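Long-range contacts in tryptophan halogenase (Shewanella frigidimarina, PDB 2PYX), which probably acts as an FAD-dependent halogenase of tryptophan, a flavoprotein thought to have monooxygenase-type activity: residues Ile45-Ser50 and Val191-Asp196; Thr8-Val13 and Pro41-Thr46. All blocks are in the same frame, centred on the assembly; numbering follows the deposited sequence. Where two conformers were deposited one is given.

Contact 1 and contact 2 lie on the two edges of strand 44-49, their centres about 10 Å apart and I45 and T46 common to both. Along the chain, strand 9-13 comes first, helix 16-31 follows, then strand 44-49, and strand 192-195 joins about 140 residues later. In the sheet, strand 44-49 is flanked by the other two, and strand 192-195 forms one edge of the sheet. Contact 2 thus builds the first beta-alpha-beta unit of the Rossmann-type fold, beside the glycine-rich turn predicted to bind FAD, while contact 1 extends the sheet beyond it. L47 CD1 packs on I12 CG2, linking the two contacts.

Contact 1 of 2, residues Ile45-Ser50 and Val191-Asp196; sequences ITLIES and VTHIRD
E49 meets both H193 and R195 near the end of two parallel strands, whose segments run 19° apart. Its CG lies anti to the backbone N (chi1 -174°) and the chain beyond is extended. CB starts in the plane of the H193 ring, at its edge, with R195 CD also beside it; CG passes R195 NH1. E49 CD then sits 3.7 Å above the guanidinium plane of R195, over its centre, and carboxylate and guanidinium stack almost parallel. At the tip, E49 OE1 accepts a hydrogen bond from H193 NE2 at 2.7 Å through its anti lone pair; the bond is bent, and the oxygen is 17° out of the ring plane. The salt bridge from E49 OE1 to R195 NE, 3.5 Å, is an attraction of charges only, because the oxygen lies off the guanidinium plane. R195 was deposited in two conformers, and this stack belongs to one of them.

L47 lies alongside H193 on the same face, its CD2 4.2 Å from H193 CD2, and W20 of helix 16-31 meets the imidazole edge-to-face. The other face carries T46, T192, I48 and I194; there T46 CG2 touches I194 CD1 at 3.6 Å. Between the faces runs a regular parallel ladder, including the bond from I194 N to L47 O of 2.8 Å.

E49 stands near the end of the second Rossmann strand, where related FAD-binding proteins often place an acid for the adenosine ribose; no ligand contact of E49 is seen here, and such a role is only a possibility. With H193 at one oxygen, the firmer restraint, and a cationic plane beneath the carboxylate, the group is probably limited in its rotation, and its negative charge is probably stabilised.

Contact 2 of 2, residues Thr8-Val13 and Pro41-Thr46; sequences TEIIIV and PKLNIT
The backbones of E9-I11 and N44-T46 pair in parallel register, their strand axes 4.9 Å apart at closest approach, with bonds alternating from N44 N to T8 O, I10 N to N44 O, T46 N to I10 O and I12 N to T46 O. These are the first two long strands of the Rossmann-type fold, a beta-alpha-beta unit whose helix 16-31 packs against the face carrying I12.

On the opposite face E9 folds over N44. The chain of E9 bends at chi2 (-59°), which sets CD beside N44 CB. There E9 OE1 takes an N-H from N44 ND2 at 3.0 Å, nearly straight (162°), through the syn lone pair, with the acceptor close to the amide plane. Carboxylate and amide planes are turned 51° from each other, and N44 CB lies 3.6 Å from both E9 OE1 and E9 OE2. N44 was deposited in two conformers, so this bond holds for the one described. An alanine in place of E9 would probably leave the N44 amide without this acceptor, free to turn, and uncover N44 CB.

Farther along the same face, I11 lies side by side with T46, its CD1 3.8 Å from T46 CB. On the face covered by helix 16-31, I12 CD1 meets I45 CG2, also at 3.8 Å, while I12 touches A23 of that helix. I10 CB approaches I45 CG1 more loosely at 4.3 Å, on the face that I10 shares with I12.

At the start of the pair, Q223 receives T8 N and E9 N on its OE1, tying this end to the chain just before strand 224-227. L43 CD2 packs 3.9 Å from T8 CA, and K42 O closes on T8 CB at 3.3 Å.

Contact 1 of 2, residues Ile45-Ser50 and Val191-Asp196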
ATOM      1  N   ILE A  45     -21.839  13.315  -7.959  1.00 12.14           N
ATOM      2  CA  ILE A  45     -21.248  12.455  -6.945  1.00 11.72           C
ATOM      3  C   ILE A  45     -21.653  12.928  -5.543  1.00 12.38           C
ATOM      4  O   ILE A  45     -21.461  14.095  -5.203  1.00 11.89           O
ATOM      5  CB  ILE A  45     -19.719  12.479  -7.057  1.00 12.25           C
ATOM      6  CG1 ILE A  45     -19.230  12.086  -8.452  1.00 12.09           C
ATOM      7  CG2 ILE A  45     -19.098  11.575  -5.977  1.00 11.97           C
ATOM      8  CD1 ILE A  45     -17.831  12.554  -8.692  1.00 12.13           C
ATOM      9  N   THR A  46     -22.248  12.031  -4.766  1.00 11.06           N
ATOM     10  CA  THR A  46     -22.631  12.278  -3.389  1.00 13.13           C
ATOM     11  C   THR A  46     -21.930  11.260  -2.493  1.00 12.60           C
ATOM     12  O   THR A  46     -21.957  10.054  -2.769  1.00 13.56           O
ATOM     13  CB  THR A  46     -24.161  12.156  -3.221  1.00 14.15           C
ATOM     14  OG1 THR A  46     -24.833  13.093  -4.084  1.00 13.79           O
ATOM     15  CG2 THR A  46     -24.590  12.378  -1.751  1.00 17.08           C
ATOM     16  N   LEU A  47     -21.353  11.738  -1.402  1.00 10.83           N
ATOM     17  CA  LEU A  47     -20.710  10.923  -0.413  1.00 11.42           C
ATOM     18  C   LEU A  47     -21.491  11.015   0.884  1.00 12.54           C
ATOM     19  O   LEU A  47     -21.656  12.124   1.416  1.00 12.67           O
ATOM     20  CB  LEU A  47     -19.230  11.297  -0.230  1.00 12.14           C
ATOM     21  CG  LEU A  47     -18.385  10.327   0.634  1.00 12.52           C
ATOM     22  CD1 LEU A  47     -16.933  10.367   0.210  1.00 12.28           C
ATOM     23  CD2 LEU A  47     -18.466  10.674   2.100  1.00 12.26           C
ATOM     24  N   ILE A  48     -21.968   9.875   1.380  1.00 10.80           N
ATOM     25  CA  ILE A  48     -22.720   9.794   2.645  1.00 12.21           C
ATOM     26  C   ILE A  48     -21.757   9.217   3.668  1.00 11.51           C
ATOM     27  O   ILE A  48     -21.307   8.069   3.546  1.00 14.38           O
ATOM     28  CB  ILE A  48     -23.967   8.897   2.539  1.00 15.75           C
ATOM     29  CG1 ILE A  48     -24.904   9.391   1.439  1.00 19.03           C
ATOM     30  CG2 ILE A  48     -24.679   8.860   3.921  1.00 16.51           C
ATOM     31  CD1 ILE A  48     -26.016   8.428   1.069  1.00 17.95           C
ATOM     32  N   GLU A  49     -21.469  10.020   4.689  1.00 13.88           N
ATOM     33  CA  GLU A  49     -20.522   9.693   5.750  1.00 14.52           C
ATOM     34  C   GLU A  49     -21.271   9.552   7.083  1.00 19.20           C
ATOM     35  O   GLU A  49     -22.081  10.412   7.417  1.00 20.68           O
ATOM     36  CB  GLU A  49     -19.469  10.812   5.820  1.00 14.47           C
ATOM     37  CG  GLU A  49     -18.364  10.518   6.763  1.00 16.52           C
ATOM     38  CD  GLU A  49     -17.219  11.486   6.721  1.00 23.75           C
ATOM     39  OE1 GLU A  49     -17.306  12.516   6.038  1.00 25.43           O
ATOM     40  OE2 GLU A  49     -16.210  11.193   7.401  1.00 27.12           O
ATOM     41  N   SER A  50     -20.959   8.498   7.828  1.00 21.83           N
ATOM     42  CA  SER A  50     -21.530   8.294   9.160  1.00 27.40           C
ATOM     43  C   SER A  50     -21.142   9.449  10.071  1.00 30.09           C
ATOM     44  O   SER A  50     -19.995   9.899  10.042  1.00 27.79           O
ATOM     45  CB  SER A  50     -20.996   7.002   9.776  1.00 30.19           C
ATOM     46  OG  SER A  50     -21.539   6.821  11.070  1.00 34.03           O
ATOM     47  N   VAL A 191     -18.241  17.752  -5.096  1.00 11.39           N
ATOM     48  CA  VAL A 191     -18.810  16.580  -4.447  1.00 11.96           C
ATOM     49  C   VAL A 191     -19.793  17.017  -3.346  1.00 12.90           C
ATOM     50  O   VAL A 191     -19.484  17.906  -2.531  1.00 12.83           O
ATOM     51  CB  VAL A 191     -17.699  15.673  -3.906  1.00 10.84           C
ATOM     52  CG1 VAL A 191     -18.273  14.476  -3.159  1.00 14.88           C
ATOM     53  CG2 VAL A 191     -16.852  15.205  -5.097  1.00 13.23           C
ATOM     54  N   THR A 192     -20.976  16.420  -3.360  1.00 13.88           N
ATOM     55  CA  THR A 192     -21.985  16.656  -2.317  1.00 13.17           C
ATOM     56  C   THR A 192     -21.711  15.751  -1.134  1.00 15.38           C
ATOM     57  O   THR A 192     -21.523  14.543  -1.299  1.00 14.86           O
ATOM     58  CB  THR A 192     -23.370  16.421  -2.851  1.00 14.04           C
ATOM     59  OG1 THR A 192     -23.622  17.333  -3.939  1.00 14.98           O
ATOM     60  CG2 THR A 192     -24.421  16.621  -1.741  1.00 16.52           C
ATOM     61  N   HIS A 193     -21.676  16.336   0.066  1.00 13.12           N
ATOM     62  CA  HIS A 193     -21.337  15.628   1.292  1.00 14.03           C
ATOM     63  C   HIS A 193     -22.590  15.567   2.171  1.00 15.97           C
ATOM     64  O   HIS A 193     -23.195  16.604   2.476  1.00 15.94           O
ATOM     65  CB  HIS A 193     -20.222  16.397   1.985  1.00 13.90           C
ATOM     66  CG  HIS A 193     -19.599  15.707   3.152  1.00 16.16           C
ATOM     67  ND1 HIS A 193     -18.745  16.345   4.026  1.00 15.85           N
ATOM     68  CD2 HIS A 193     -19.659  14.416   3.559  1.00 15.45           C
ATOM     69  CE1 HIS A 193     -18.310  15.479   4.920  1.00 14.50           C
ATOM     70  NE2 HIS A 193     -18.869  14.303   4.676  1.00 14.66           N
ATOM     71  N   ILE A 194     -22.971  14.368   2.578  1.00 13.20           N
ATOM     72  CA  ILE A 194     -24.100  14.186   3.519  1.00 13.52           C
ATOM     73  C   ILE A 194     -23.544  13.472   4.718  1.00 16.10           C
ATOM     74  O   ILE A 194     -22.895  12.433   4.575  1.00 15.73           O
ATOM     75  CB  ILE A 194     -25.242  13.357   2.925  1.00 13.74           C
ATOM     76  CG1 ILE A 194     -25.843  14.057   1.721  1.00 14.71           C
ATOM     77  CG2 ILE A 194     -26.316  13.084   3.999  1.00 18.22           C
ATOM     78  CD1 ILE A 194     -26.842  13.202   0.974  1.00 23.29           C
ATOM     79  N   ARG A 195     -23.756  14.036   5.917  1.00 17.27           N
ATOM     80  CA  ARG A 195     -23.367  13.383   7.161  0.50 19.66           C
ATOM     81  C   ARG A 195     -24.597  12.756   7.794  1.00 18.77           C
ATOM     82  O   ARG A 195     -25.390  13.475   8.424  1.00 21.59           O
ATOM     83  CB  ARG A 195     -22.789  14.403   8.145  0.50 20.68           C
ATOM     84  CG  ARG A 195     -21.442  14.999   7.775  0.50 27.28           C
ATOM     85  CD  ARG A 195     -20.378  13.928   7.663  0.50 33.58           C
ATOM     86  NE  ARG A 195     -19.143  14.304   8.358  0.50 37.24           N
ATOM     87  CZ  ARG A 195     -18.644  13.687   9.426  0.50 31.85           C
ATOM     88  NH1 ARG A 195     -19.248  12.626   9.954  0.50 31.93           N
ATOM     89  NH2 ARG A 195     -17.515  14.127   9.962  0.50 37.15           N
ATOM     90  N   ASP A 196     -24.773  11.448   7.635  1.00 18.03           N
ATOM     91  CA  ASP A 196     -25.994  10.755   8.088  1.00 19.01           C
ATOM     92  C   ASP A 196     -25.852   9.240   8.063  1.00 22.95           C
ATOM     93  O   ASP A 196     -24.880   8.710   7.510  1.00 20.70           O
ATOM     94  CB  ASP A 196     -27.153  11.161   7.165  1.00 17.44           C
ATOM     95  CG  ASP A 196     -28.536  10.975   7.808  1.00 21.26           C
ATOM     96  OD1 ASP A 196     -28.614  10.490   8.959  1.00 22.40           O
ATOM     97  OD2 ASP A 196     -29.520  11.347   7.133  1.00 20.37           O
TER
HETATM   98  O   HOH W   1     -22.863  16.285  -6.289  1.00 20.77           O

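Contact 2 of 2, residues Thr8-Val13 and Pro41-Thr46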
ATOM      1  N   THR A   8     -24.535   8.364 -14.374  1.00 12.61           N
ATOM      2  CA  THR A   8     -24.075   9.671 -13.900  1.00 13.03           C
ATOM      3  C   THR A   8     -24.297   9.878 -12.414  1.00 10.98           C
ATOM      4  O   THR A   8     -23.654  10.745 -11.825  1.00 12.66           O
ATOM      5  CB  THR A   8     -24.754  10.825 -14.665  1.00 14.94           C
ATOM      6  OG1 THR A   8     -26.153  10.839 -14.371  1.00 15.10           O
ATOM      7  CG2 THR A   8     -24.553  10.715 -16.179  1.00 18.53           C
ATOM      8  N   GLU A   9     -25.206   9.124 -11.796  1.00 10.82           N
ATOM      9  CA  GLU A   9     -25.535   9.347 -10.395  1.00 10.71           C
ATOM     10  C   GLU A   9     -24.777   8.373  -9.536  1.00 11.68           C
ATOM     11  O   GLU A   9     -25.135   7.194  -9.471  1.00 12.72           O
ATOM     12  CB  GLU A   9     -27.033   9.184 -10.161  1.00 13.09           C
ATOM     13  CG  GLU A   9     -27.898  10.071 -11.078  1.00 14.56           C
ATOM     14  CD  GLU A   9     -27.594  11.540 -10.896  1.00 21.44           C
ATOM     15  OE1 GLU A   9     -27.697  12.000  -9.743  1.00 20.92           O
ATOM     16  OE2 GLU A   9     -27.196  12.212 -11.893  1.00 27.27           O
ATOM     17  N   ILE A  10     -23.747   8.870  -8.856  1.00 12.02           N
ATOM     18  CA  ILE A  10     -22.793   8.017  -8.154  1.00 10.66           C
ATOM     19  C   ILE A  10     -22.863   8.329  -6.677  1.00 10.11           C
ATOM     20  O   ILE A  10     -22.674   9.483  -6.286  1.00 11.32           O
ATOM     21  CB  ILE A  10     -21.346   8.313  -8.597  1.00 12.42           C
ATOM     22  CG1 ILE A  10     -21.231   8.379 -10.119  1.00 18.34           C
ATOM     23  CG2 ILE A  10     -20.418   7.237  -8.027  1.00 13.57           C
ATOM     24  CD1 ILE A  10     -21.643   7.144 -10.818  1.00 19.02           C
ATOM     25  N   ILE A  11     -23.141   7.301  -5.865  1.00 10.02           N
ATOM     26  CA  ILE A  11     -23.273   7.404  -4.443  1.00  9.43           C
ATOM     27  C   ILE A  11     -22.177   6.609  -3.754  1.00 11.01           C
ATOM     28  O   ILE A  11     -22.078   5.370  -3.949  1.00 10.60           O
ATOM     29  CB  ILE A  11     -24.660   6.910  -3.942  1.00 11.74           C
ATOM     30  CG1 ILE A  11     -25.810   7.548  -4.739  1.00 13.87           C
ATOM     31  CG2 ILE A  11     -24.787   7.138  -2.461  1.00 11.81           C
ATOM     32  CD1 ILE A  11     -25.840   9.005  -4.653  1.00 18.97           C
ATOM     33  N   ILE A  12     -21.351   7.296  -2.973  1.00 10.63           N
ATOM     34  CA  ILE A  12     -20.276   6.702  -2.178  1.00 10.30           C
ATOM     35  C   ILE A  12     -20.728   6.608  -0.740  1.00 13.10           C
ATOM     36  O   ILE A  12     -21.104   7.614  -0.136  1.00 11.76           O
ATOM     37  CB  ILE A  12     -18.995   7.549  -2.276  1.00 10.79           C
ATOM     38  CG1 ILE A  12     -18.566   7.715  -3.745  1.00 10.85           C
ATOM     39  CG2 ILE A  12     -17.932   6.964  -1.390  1.00 12.82           C
ATOM     40  CD1 ILE A  12     -17.557   8.813  -3.933  1.00 12.45           C
ATOM     41  N   VAL A  13     -20.698   5.400  -0.189  1.00 11.10           N
ATOM     42  CA  VAL A  13     -21.204   5.159   1.141  1.00 10.36           C
ATOM     43  C   VAL A  13     -20.000   4.937   2.035  1.00 11.43           C
ATOM     44  O   VAL A  13     -19.345   3.867   1.973  1.00 11.93           O
ATOM     45  CB  VAL A  13     -22.174   3.963   1.179  1.00 11.39           C
ATOM     46  CG1 VAL A  13     -22.776   3.825   2.568  1.00 13.64           C
ATOM     47  CG2 VAL A  13     -23.292   4.170   0.159  1.00 13.67           C
ATOM     48  N   PRO A  41     -21.553  19.333 -15.023  1.00 19.65           N
ATOM     49  CA  PRO A  41     -20.623  18.202 -15.087  1.00 18.35           C
ATOM     50  C   PRO A  41     -21.294  16.876 -15.397  1.00 15.64           C
ATOM     51  O   PRO A  41     -22.488  16.689 -15.149  1.00 16.72           O
ATOM     52  CB  PRO A  41     -20.041  18.170 -13.688  1.00 21.59           C
ATOM     53  CG  PRO A  41     -21.107  18.702 -12.831  1.00 27.73           C
ATOM     54  CD  PRO A  41     -21.846  19.724 -13.632  1.00 21.87           C
ATOM     55  N   LYS A  42     -20.493  15.956 -15.928  1.00 12.28           N
ATOM     56  CA  LYS A  42     -20.983  14.641 -16.246  1.00 11.97           C
ATOM     57  C   LYS A  42     -21.574  13.919 -15.048  1.00 12.71           C
ATOM     58  O   LYS A  42     -22.689  13.372 -15.133  1.00 13.10           O
ATOM     59  CB  LYS A  42     -19.860  13.768 -16.840  1.00 10.91           C
ATOM     60  CG  LYS A  42     -20.360  12.445 -17.402  1.00 14.05           C
ATOM     61  CD  LYS A  42     -19.229  11.507 -17.793  1.00 12.78           C
ATOM     62  CE  LYS A  42     -18.365  12.023 -18.868  1.00 16.21           C
ATOM     63  NZ  LYS A  42     -17.280  11.010 -19.247  1.00 16.10           N
ATOM     64  N   LEU A  43     -20.800  13.838 -13.962  1.00 11.30           N
ATOM     65  CA  LEU A  43     -21.146  13.006 -12.841  1.00 10.92           C
ATOM     66  C   LEU A  43     -21.671  13.841 -11.688  1.00 11.19           C
ATOM     67  O   LEU A  43     -21.107  14.895 -11.361  1.00 12.83           O
ATOM     68  CB  LEU A  43     -19.935  12.233 -12.290  1.00 10.99           C
ATOM     69  CG  LEU A  43     -19.232  11.305 -13.281  1.00 11.11           C
ATOM     70  CD1 LEU A  43     -18.126  10.574 -12.552  1.00 10.19           C
ATOM     71  CD2 LEU A  43     -20.191  10.336 -13.928  1.00 13.17           C
ATOM     72  N   ASN A  44     -22.699  13.310 -11.052  1.00 12.44           N
ATOM     73  CA  ASN A  44     -23.246  13.875  -9.828  0.50 11.94           C
ATOM     74  C   ASN A  44     -22.857  12.922  -8.716  1.00 11.74           C
ATOM     75  O   ASN A  44     -23.429  11.835  -8.573  1.00 12.36           O
ATOM     76  CB  ASN A  44     -24.769  14.030  -9.915  0.50 12.96           C
ATOM     77  CG  ASN A  44     -25.361  14.716  -8.681  0.50 10.02           C
ATOM     78  OD1 ASN A  44     -24.703  15.524  -8.037  0.50 15.10           O
ATOM     79  ND2 ASN A  44     -26.608  14.372  -8.348  0.50 15.99           N
ATOM     80  N   ILE A  45     -21.839  13.315  -7.959  1.00 12.14           N
ATOM     81  CA  ILE A  45     -21.248  12.455  -6.945  1.00 11.72           C
ATOM     82  C   ILE A  45     -21.653  12.928  -5.543  1.00 12.38           C
ATOM     83  O   ILE A  45     -21.461  14.095  -5.203  1.00 11.89           O
ATOM     84  CB  ILE A  45     -19.719  12.479  -7.057  1.00 12.25           C
ATOM     85  CG1 ILE A  45     -19.230  12.086  -8.452  1.00 12.09           C
ATOM     86  CG2 ILE A  45     -19.098  11.575  -5.977  1.00 11.97           C
ATOM     87  CD1 ILE A  45     -17.831  12.554  -8.692  1.00 12.13           C
ATOM     88  N   THR A  46     -22.248  12.031  -4.766  1.00 11.06           N
ATOM     89  CA  THR A  46     -22.631  12.278  -3.389  1.00 13.13           C
ATOM     90  C   THR A  46     -21.930  11.260  -2.493  1.00 12.60           C
ATOM     91  O   THR A  46     -21.957  10.054  -2.769  1.00 13.56           O
ATOM     92  CB  THR A  46     -24.161  12.156  -3.221  1.00 14.15           C
ATOM     93  OG1 THR A  46     -24.833  13.093  -4.084  1.00 13.79           O
ATOM     94  CG2 THR A  46     -24.590  12.378  -1.751  1.00 17.08           C
TER